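Local coordinates for response regulator aspartate phosphatase I (Bacillus subtilis subsp. subtilis, PDB 4I1A), which dephosphorylates the sporulation phosphotransferase Spo0F and induces the mobile element ICEBs1 by inactivating its repressor ImmR, at residues R168-K171 / I172-Y176; H227-I230 / G231-Y234; I248-L251 / E252-K256. One frame throughout, in Å; residues are numbered along the deposited sequence.

Contact 1 (R168-K171 / I172-Y176); sequences RALK and IFREY
A169 and F173 meet one turn apart in the last part of helix 159-173 in an apolar pairing: A169 CB lies 4.3 Å from F173 CD2. The same ring atom comes closer to the backbone, 3.3 Å from A169 O, with the ring set obliquely to that carbonyl. L170 makes a carbon contact with the aliphatic part of the arginine, its CD1 resting 3.5 Å from R174 CG. L170 has CG anti to its backbone N (chi1 174°), and this carries the methyl forward onto R174. I172 lies against the backbone instead, its CG1 3.4 Å from R168 O.

The hydrogen bonds are those of the main chain. A169 O takes two donors: F173 N at 2.9 Å, close to the direction of the carbonyl, and I172 N at 3.3 Å, well above the carbonyl plane and at a more bent angle (138° at the hydrogen). R174 N bonds to L170 O at 3.1 Å, far straighter than the I172 bond.

Planar and charged groups sit on the exposed flank. The R174 chain bends at chi2 and chi3, and its guanidinium turns back so that one face looks at K171 CA while L170 CG lies near its plane at the edge; R174 NH1 is 4.0 Å from K171 CG, a loose contact with the aliphatic part of the lysine.

Beyond the segments, A169 and F173 both pack against helices 139-155 and 180-196. The alanine and the phenylalanine four residues on match the signature of the second helix of a tetratricopeptide repeat, consistent with the predicted TPR 2.

Contact 2 (H227-I230 / G231-Y234); sequences HMNI and GICY
I230 overlaps the ring of Y234 one turn further along helix 220-236, the two side chains lying side by side and pointing the same way. The branch that touches is CG2, 3.5 Å from Y234 CE2 and oblique to the ring. With CG1 beside the backbone N (chi1 -74°), I230 holds CG2 anti to that nitrogen, which sets this methyl next to the ring. The aromatic also leans on the main chain, since Y234 CD2 is 3.5 Å from I230 O, the very carbonyl that accepts the Y234 N-H.

That bond, Y234 N to I230 O at 3.0 Å, is one of four successive links of regular helix. G231 N reaches H227 O at 2.8 Å, I232 N reaches M228 O at 2.9 Å and C233 N reaches N229 O at 3.0 Å, so each carbonyl from H227 to I230 is occupied. On another flank I232 lays CG1 3.3 Å from M228 O and brings CD1 to a distant approach, 4.2 Å, to N229 OD1.

G231 adds no side chain to this buried part of the helix. Glycine here with tyrosine three residues on matches the signature of the first helix of a tetratricopeptide repeat, in keeping with the predicted TPR 4. The surroundings fit: I230 and Y234 touch both helix 200-215 and helix 240-257, while M228 faces helix 261-275. H227 has its polar partner elsewhere, ND1 being hydrogen-bonded to H246 ND1.

Chemically, then, the contact sets backbone carbonyls that all have donors beside mainly apolar and aromatic carbon, with N229 as a polar exception; no charged group takes part within it, which probably suits a helix enclosed by others on several sides.

Contact 3 (I248-L251 / E252-K256); sequences ILAL and EIFEK
E252 begins the second segment by donating its N-H to I248 O at 2.9 Å. Its side chain leaves with CG beside the backbone N (chi1 -66°) and runs extended alongside L249, so that E252 OE1 comes within 3.4 Å of L249 CD2, a carboxylate oxygen against a methyl. A water may link E252 OE2, weakly, to L249 O, though its 2.5 Å approach to L249 O is short enough to be doubtful.

I253 follows with a weak, bent bond from its N to A250 O at 3.2 Å; its side chain passes near L249 O. F254 N then meets the same A250 O at 3.0 Å, almost straight at the hydrogen (170°), so the carbonyl accepts one strong and one weak donor. The F254 ring sits obliquely beside this oxygen and carries CE2 to 4.2 Å from A250 CB, a modest touch between the small residue and the aromatic.

Further on, E255 donates its N-H to L251 O. Its chain, bent at chi2, lies side by side with L251, bringing E255 OE2 to 3.7 Å from L251 CG. L251 reaches L262, L266 and L269 of helix 261-275 and Y285 of helix 279-295; E255 touches K288 of that last helix.

A250 and F254 also pack on helix 220-236, at H227 and A224 respectively. A250, set against the partner helix in this way, matches the late alanine in the second helix of a tetratricopeptide repeat, in keeping with the predicted TPR 4.

How the contacts relate
Contact 2 is the buried one of the three, its centre about 10 Å from the centre of the chain; contacts 1 and 3 lie further out and are partly buried. Contacts 2 and 3 belong to the two successive helices of predicted TPR 4 and touch directly, H227 CE1 packing 3.6 Å from L249 CD1, while contact 1 sits in predicted TPR 2 with no touch to either. Contacts 1 and 3 each pair an alanine with a phenylalanine four residues on, but at different positions of the repeat, and both carry charged residues: R168, K171 and R174 in contact 1, E252 and E255 in contact 3. Contact 2 lacks such a charged flank, illustrating how a repeat's chemistry follows its burial.

Contact 1 (R168-K171 / I172-Y176)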
loop_
_atom_site.group_PDB
_atom_site.type_symbol
_atom_site.label_atom_id
_atom_site.label_comp_id
_atom_site.label_asym_id
_atom_site.label_seq_id
_atom_site.Cartn_x
_atom_site.Cartn_y
_atom_site.Cartn_z
ATOM N N ARG A 168 -17.240 -5.839 9.359
ATOM C CA ARG A 168 -18.165 -5.670 10.484
ATOM C C ARG A 168 -18.189 -4.217 10.939
ATOM O O ARG A 168 -19.247 -3.675 11.239
ATOM C CB ARG A 168 -17.795 -6.579 11.663
ATOM C CG ARG A 168 -18.054 -8.063 11.444
ATOM C CD ARG A 168 -17.967 -8.817 12.763
ATOM N NE ARG A 168 -18.831 -8.220 13.784
ATOM C CZ ARG A 168 -20.056 -8.647 14.089
ATOM N NH1 ARG A 168 -20.579 -9.693 13.459
ATOM N NH2 ARG A 168 -20.762 -8.031 15.032
ATOM N N ALA A 169 -17.015 -3.593 10.992
ATOM C CA ALA A 169 -16.913 -2.168 11.304
ATOM C C ALA A 169 -17.520 -1.323 10.191
ATOM O O ALA A 169 -18.244 -0.364 10.454
ATOM C CB ALA A 169 -15.463 -1.771 11.528
ATOM N N LEU A 170 -17.206 -1.685 8.949
ATOM C CA LEU A 170 -17.727 -0.991 7.776
ATOM C C LEU A 170 -19.254 -0.980 7.715
ATOM O O LEU A 170 -19.856 0.085 7.584
ATOM C CB LEU A 170 -17.155 -1.602 6.492
ATOM C CG LEU A 170 -17.728 -1.065 5.171
ATOM C CD1 LEU A 170 -17.659 0.467 5.114
ATOM C CD2 LEU A 170 -17.005 -1.684 3.967
ATOM N N LYS A 171 -19.881 -2.154 7.821
ATOM C CA LYS A 171 -21.344 -2.257 7.724
ATOM C C LYS A 171 -22.085 -1.397 8.753
ATOM O O LYS A 171 -23.271 -1.102 8.597
ATOM C CB LYS A 171 -21.802 -3.713 7.844
ATOM C CG LYS A 171 -22.205 -4.365 6.529
ATOM C CD LYS A 171 -22.870 -5.714 6.787
ATOM C CE LYS A 171 -24.029 -5.580 7.772
ATOM N NZ LYS A 171 -24.663 -6.884 8.119
ATOM N N ILE A 172 -21.375 -0.996 9.804
ATOM C CA ILE A 172 -21.934 -0.124 10.825
ATOM C C ILE A 172 -21.610 1.342 10.527
ATOM O O ILE A 172 -22.497 2.194 10.559
ATOM C CB ILE A 172 -21.425 -0.508 12.239
ATOM C CG1 ILE A 172 -21.869 -1.929 12.602
ATOM C CG2 ILE A 172 -21.916 0.482 13.292
ATOM C CD1 ILE A 172 -21.298 -2.436 13.922
ATOM N N PHE A 173 -20.343 1.629 10.230
ATOM C CA PHE A 173 -19.895 3.002 9.962
ATOM C C PHE A 173 -20.643 3.690 8.811
ATOM O O PHE A 173 -20.883 4.901 8.863
ATOM C CB PHE A 173 -18.386 3.043 9.691
ATOM C CG PHE A 173 -17.536 3.181 10.931
ATOM C CD1 PHE A 173 -17.832 4.135 11.894
ATOM C CD2 PHE A 173 -16.426 2.355 11.129
ATOM C CE1 PHE A 173 -17.043 4.263 13.039
ATOM C CE2 PHE A 173 -15.627 2.477 12.273
ATOM C CZ PHE A 173 -15.933 3.431 13.224
ATOM N N ARG A 174 -21.003 2.918 7.783
ATOM C CA ARG A 174 -21.715 3.439 6.612
ATOM C C ARG A 174 -22.949 4.265 6.971
ATOM O O ARG A 174 -23.183 5.326 6.389
ATOM C CB ARG A 174 -22.143 2.300 5.680
ATOM C CG ARG A 174 -21.010 1.505 5.092
ATOM C CD ARG A 174 -21.307 1.067 3.668
ATOM N NE ARG A 174 -22.583 0.370 3.556
ATOM C CZ ARG A 174 -22.716 -0.953 3.533
ATOM N NH1 ARG A 174 -21.646 -1.735 3.612
ATOM N NH2 ARG A 174 -23.923 -1.495 3.427
ATOM N N GLU A 175 -23.733 3.764 7.924
ATOM C CA GLU A 175 -24.977 4.406 8.338
ATOM C C GLU A 175 -24.753 5.801 8.914
ATOM O O GLU A 175 -25.151 6.799 8.314
ATOM C CB GLU A 175 -25.701 3.537 9.366
ATOM C CG GLU A 175 -25.966 2.117 8.894
ATOM C CD GLU A 175 -26.813 2.060 7.634
ATOM O OE1 GLU A 175 -28.056 2.178 7.745
ATOM O OE2 GLU A 175 -26.233 1.895 6.535
ATOM N N TYR A 176 -24.125 5.851 10.086
ATOM C CA TYR A 176 -23.785 7.104 10.751
ATOM C C TYR A 176 -23.032 8.054 9.817
ATOM O O TYR A 176 -21.812 7.991 9.695
ATOM C CB TYR A 176 -22.953 6.821 12.004
ATOM C CG TYR A 176 -23.693 6.070 13.097
ATOM C CD1 TYR A 176 -23.826 4.683 13.055
ATOM C CD2 TYR A 176 -24.245 6.748 14.181
ATOM C CE1 TYR A 176 -24.499 3.996 14.061
ATOM C CE2 TYR A 176 -24.916 6.071 15.189
ATOM C CZ TYR A 176 -25.042 4.697 15.124
ATOM O OH TYR A 176 -25.710 4.027 16.128
#

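Contact 2 (H227-I230 / G231-Y234)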
loop_
_atom_site.group_PDB
_atom_site.type_symbol
_atom_site.label_atom_id
_atom_site.label_comp_id
_atom_site.label_asym_id
_atom_site.label_seq_id
_atom_site.Cartn_x
_atom_site.Cartn_y
_atom_site.Cartn_z
ATOM N N HIS A 227 -7.626 8.460 -5.078
ATOM C CA HIS A 227 -7.036 8.589 -6.413
ATOM C C HIS A 227 -5.760 7.767 -6.552
ATOM O O HIS A 227 -5.602 7.003 -7.502
ATOM C CB HIS A 227 -6.736 10.053 -6.738
ATOM C CG HIS A 227 -7.934 10.837 -7.180
ATOM N ND1 HIS A 227 -8.855 10.342 -8.079
ATOM C CD2 HIS A 227 -8.354 12.078 -6.855
ATOM C CE1 HIS A 227 -9.794 11.243 -8.282
ATOM N NE2 HIS A 227 -9.515 12.313 -7.550
ATOM N N MET A 228 -4.855 7.920 -5.590
ATOM C CA MET A 228 -3.588 7.203 -5.611
ATOM C C MET A 228 -3.814 5.690 -5.650
ATOM O O MET A 228 -3.237 4.978 -6.474
ATOM C CB MET A 228 -2.739 7.587 -4.392
ATOM C CG MET A 228 -1.334 6.963 -4.368
ATOM S SD MET A 228 -0.471 7.209 -2.792
ATOM C CE MET A 228 -1.444 6.205 -1.685
ATOM N N ASN A 229 -4.664 5.202 -4.758
ATOM C CA ASN A 229 -4.904 3.769 -4.663
ATOM C C ASN A 229 -5.650 3.224 -5.880
ATOM O O ASN A 229 -5.387 2.108 -6.328
ATOM C CB ASN A 229 -5.646 3.457 -3.378
ATOM C CG ASN A 229 -4.745 3.507 -2.176
ATOM O OD1 ASN A 229 -3.649 2.949 -2.196
ATOM N ND2 ASN A 229 -5.194 4.179 -1.117
ATOM N N ILE A 230 -6.566 4.028 -6.415
ATOM C CA ILE A 230 -7.220 3.716 -7.677
ATOM C C ILE A 230 -6.193 3.567 -8.789
ATOM O O ILE A 230 -6.208 2.577 -9.521
ATOM C CB ILE A 230 -8.283 4.772 -8.046
ATOM C CG1 ILE A 230 -9.524 4.587 -7.158
ATOM C CG2 ILE A 230 -8.699 4.628 -9.488
ATOM C CD1 ILE A 230 -10.510 5.739 -7.236
ATOM N N GLY A 231 -5.293 4.546 -8.897
ATOM C CA GLY A 231 -4.223 4.508 -9.878
ATOM C C GLY A 231 -3.345 3.276 -9.714
ATOM O O GLY A 231 -2.931 2.668 -10.699
ATOM N N ILE A 232 -3.068 2.898 -8.468
ATOM C CA ILE A 232 -2.278 1.693 -8.207
ATOM C C ILE A 232 -2.971 0.408 -8.694
ATOM O O ILE A 232 -2.331 -0.444 -9.307
ATOM C CB ILE A 232 -1.906 1.569 -6.711
ATOM C CG1 ILE A 232 -0.884 2.644 -6.344
ATOM C CG2 ILE A 232 -1.392 0.161 -6.372
ATOM C CD1 ILE A 232 -0.433 2.581 -4.906
ATOM N N CYS A 233 -4.272 0.269 -8.429
ATOM C CA CYS A 233 -5.018 -0.886 -8.946
ATOM C C CYS A 233 -5.023 -0.920 -10.477
ATOM O O CYS A 233 -4.799 -1.970 -11.086
ATOM C CB CYS A 233 -6.454 -0.910 -8.418
ATOM S SG CYS A 233 -6.568 -1.092 -6.636
ATOM N N TYR A 234 -5.264 0.236 -11.087
ATOM C CA TYR A 234 -5.291 0.348 -12.539
ATOM C C TYR A 234 -3.969 -0.075 -13.168
ATOM O O TYR A 234 -3.959 -0.759 -14.189
ATOM C CB TYR A 234 -5.650 1.772 -12.949
ATOM C CG TYR A 234 -7.147 2.031 -13.063
ATOM C CD1 TYR A 234 -8.001 1.084 -13.620
ATOM C CD2 TYR A 234 -7.696 3.231 -12.634
ATOM C CE1 TYR A 234 -9.360 1.323 -13.737
ATOM C CE2 TYR A 234 -9.052 3.478 -12.746
ATOM C CZ TYR A 234 -9.880 2.522 -13.298
ATOM O OH TYR A 234 -11.229 2.773 -13.421
#

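Contact 3 (I248-L251 / E252-K256)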
loop_
_atom_site.group_PDB
_atom_site.type_symbol
_atom_site.label_atom_id
_atom_site.label_comp_id
_atom_site.label_asym_id
_atom_site.label_seq_id
_atom_site.Cartn_x
_atom_site.Cartn_y
_atom_site.Cartn_z
ATOM N N ILE A 248 -2.256 11.690 -11.385
ATOM C CA ILE A 248 -1.973 13.120 -11.429
ATOM C C ILE A 248 -2.969 13.912 -10.586
ATOM O O ILE A 248 -2.629 14.967 -10.058
ATOM C CB ILE A 248 -1.939 13.713 -12.864
ATOM C CG1 ILE A 248 -3.294 13.575 -13.555
ATOM C CG2 ILE A 248 -0.839 13.075 -13.686
ATOM C CD1 ILE A 248 -3.538 14.648 -14.595
ATOM N N LEU A 249 -4.198 13.415 -10.474
ATOM C CA LEU A 249 -5.195 14.060 -9.632
ATOM C C LEU A 249 -4.737 13.974 -8.183
ATOM O O LEU A 249 -4.868 14.933 -7.418
ATOM C CB LEU A 249 -6.569 13.407 -9.802
ATOM C CG LEU A 249 -7.308 13.715 -11.108
ATOM C CD1 LEU A 249 -8.707 13.083 -11.142
ATOM C CD2 LEU A 249 -7.397 15.220 -11.341
ATOM N N ALA A 250 -4.175 12.823 -7.823
ATOM C CA ALA A 250 -3.599 12.635 -6.500
ATOM C C ALA A 250 -2.408 13.561 -6.327
ATOM O O ALA A 250 -2.242 14.204 -5.293
ATOM C CB ALA A 250 -3.174 11.192 -6.310
ATOM N N LEU A 251 -1.589 13.622 -7.368
ATOM C CA LEU A 251 -0.381 14.430 -7.389
ATOM C C LEU A 251 -0.663 15.908 -7.140
ATOM O O LEU A 251 0.080 16.559 -6.412
ATOM C CB LEU A 251 0.321 14.254 -8.737
ATOM C CG LEU A 251 1.764 14.741 -8.859
ATOM C CD1 LEU A 251 2.620 14.002 -7.851
ATOM C CD2 LEU A 251 2.292 14.544 -10.289
ATOM N N GLU A 252 -1.732 16.428 -7.748
ATOM C CA GLU A 252 -2.103 17.838 -7.616
ATOM C C GLU A 252 -2.307 18.213 -6.159
ATOM O O GLU A 252 -1.905 19.291 -5.718
ATOM C CB GLU A 252 -3.410 18.139 -8.361
ATOM C CG GLU A 252 -3.368 18.002 -9.874
ATOM C CD GLU A 252 -4.750 18.161 -10.501
ATOM O OE1 GLU A 252 -4.963 17.635 -11.616
ATOM O OE2 GLU A 252 -5.620 18.810 -9.874
ATOM N N ILE A 253 -2.959 17.317 -5.428
ATOM C CA ILE A 253 -3.299 17.549 -4.028
ATOM C C ILE A 253 -2.080 17.369 -3.122
ATOM O O ILE A 253 -1.802 18.210 -2.266
ATOM C CB ILE A 253 -4.448 16.613 -3.586
ATOM C CG1 ILE A 253 -5.752 17.029 -4.273
ATOM C CG2 ILE A 253 -4.614 16.617 -2.069
ATOM C CD1 ILE A 253 -6.798 15.928 -4.325
ATOM N N PHE A 254 -1.349 16.281 -3.334
ATOM C CA PHE A 254 -0.178 15.956 -2.523
ATOM C C PHE A 254 0.944 16.985 -2.660
ATOM O O PHE A 254 1.658 17.257 -1.690
ATOM C CB PHE A 254 0.365 14.565 -2.883
ATOM C CG PHE A 254 -0.471 13.424 -2.367
ATOM C CD1 PHE A 254 -1.248 13.564 -1.215
ATOM C CD2 PHE A 254 -0.476 12.207 -3.032
ATOM C CE1 PHE A 254 -2.011 12.502 -0.737
ATOM C CE2 PHE A 254 -1.233 11.144 -2.562
ATOM C CZ PHE A 254 -2.002 11.286 -1.416
ATOM N N GLU A 255 1.106 17.537 -3.863
ATOM C CA GLU A 255 2.167 18.512 -4.122
ATOM C C GLU A 255 1.926 19.785 -3.315
ATOM O O GLU A 255 2.866 20.387 -2.791
ATOM C CB GLU A 255 2.300 18.812 -5.625
ATOM C CG GLU A 255 3.742 19.116 -6.085
ATOM C CD GLU A 255 4.169 18.322 -7.327
ATOM O OE1 GLU A 255 5.360 17.943 -7.424
ATOM O OE2 GLU A 255 3.320 18.087 -8.213
ATOM N N LYS A 256 0.661 20.174 -3.192
ATOM C CA LYS A 256 0.288 21.317 -2.372
ATOM C C LYS A 256 0.549 21.026 -0.898
ATOM O O LYS A 256 1.208 21.801 -0.209
ATOM C CB LYS A 256 -1.191 21.653 -2.567
ATOM C CG LYS A 256 -1.571 22.117 -3.968
ATOM C CD LYS A 256 -3.079 22.361 -4.051
ATOM C CE LYS A 256 -3.481 23.023 -5.366
ATOM N NZ LYS A 256 -4.951 23.286 -5.424
HETATM O O HOH W 1 -6.379 16.851 -7.790
#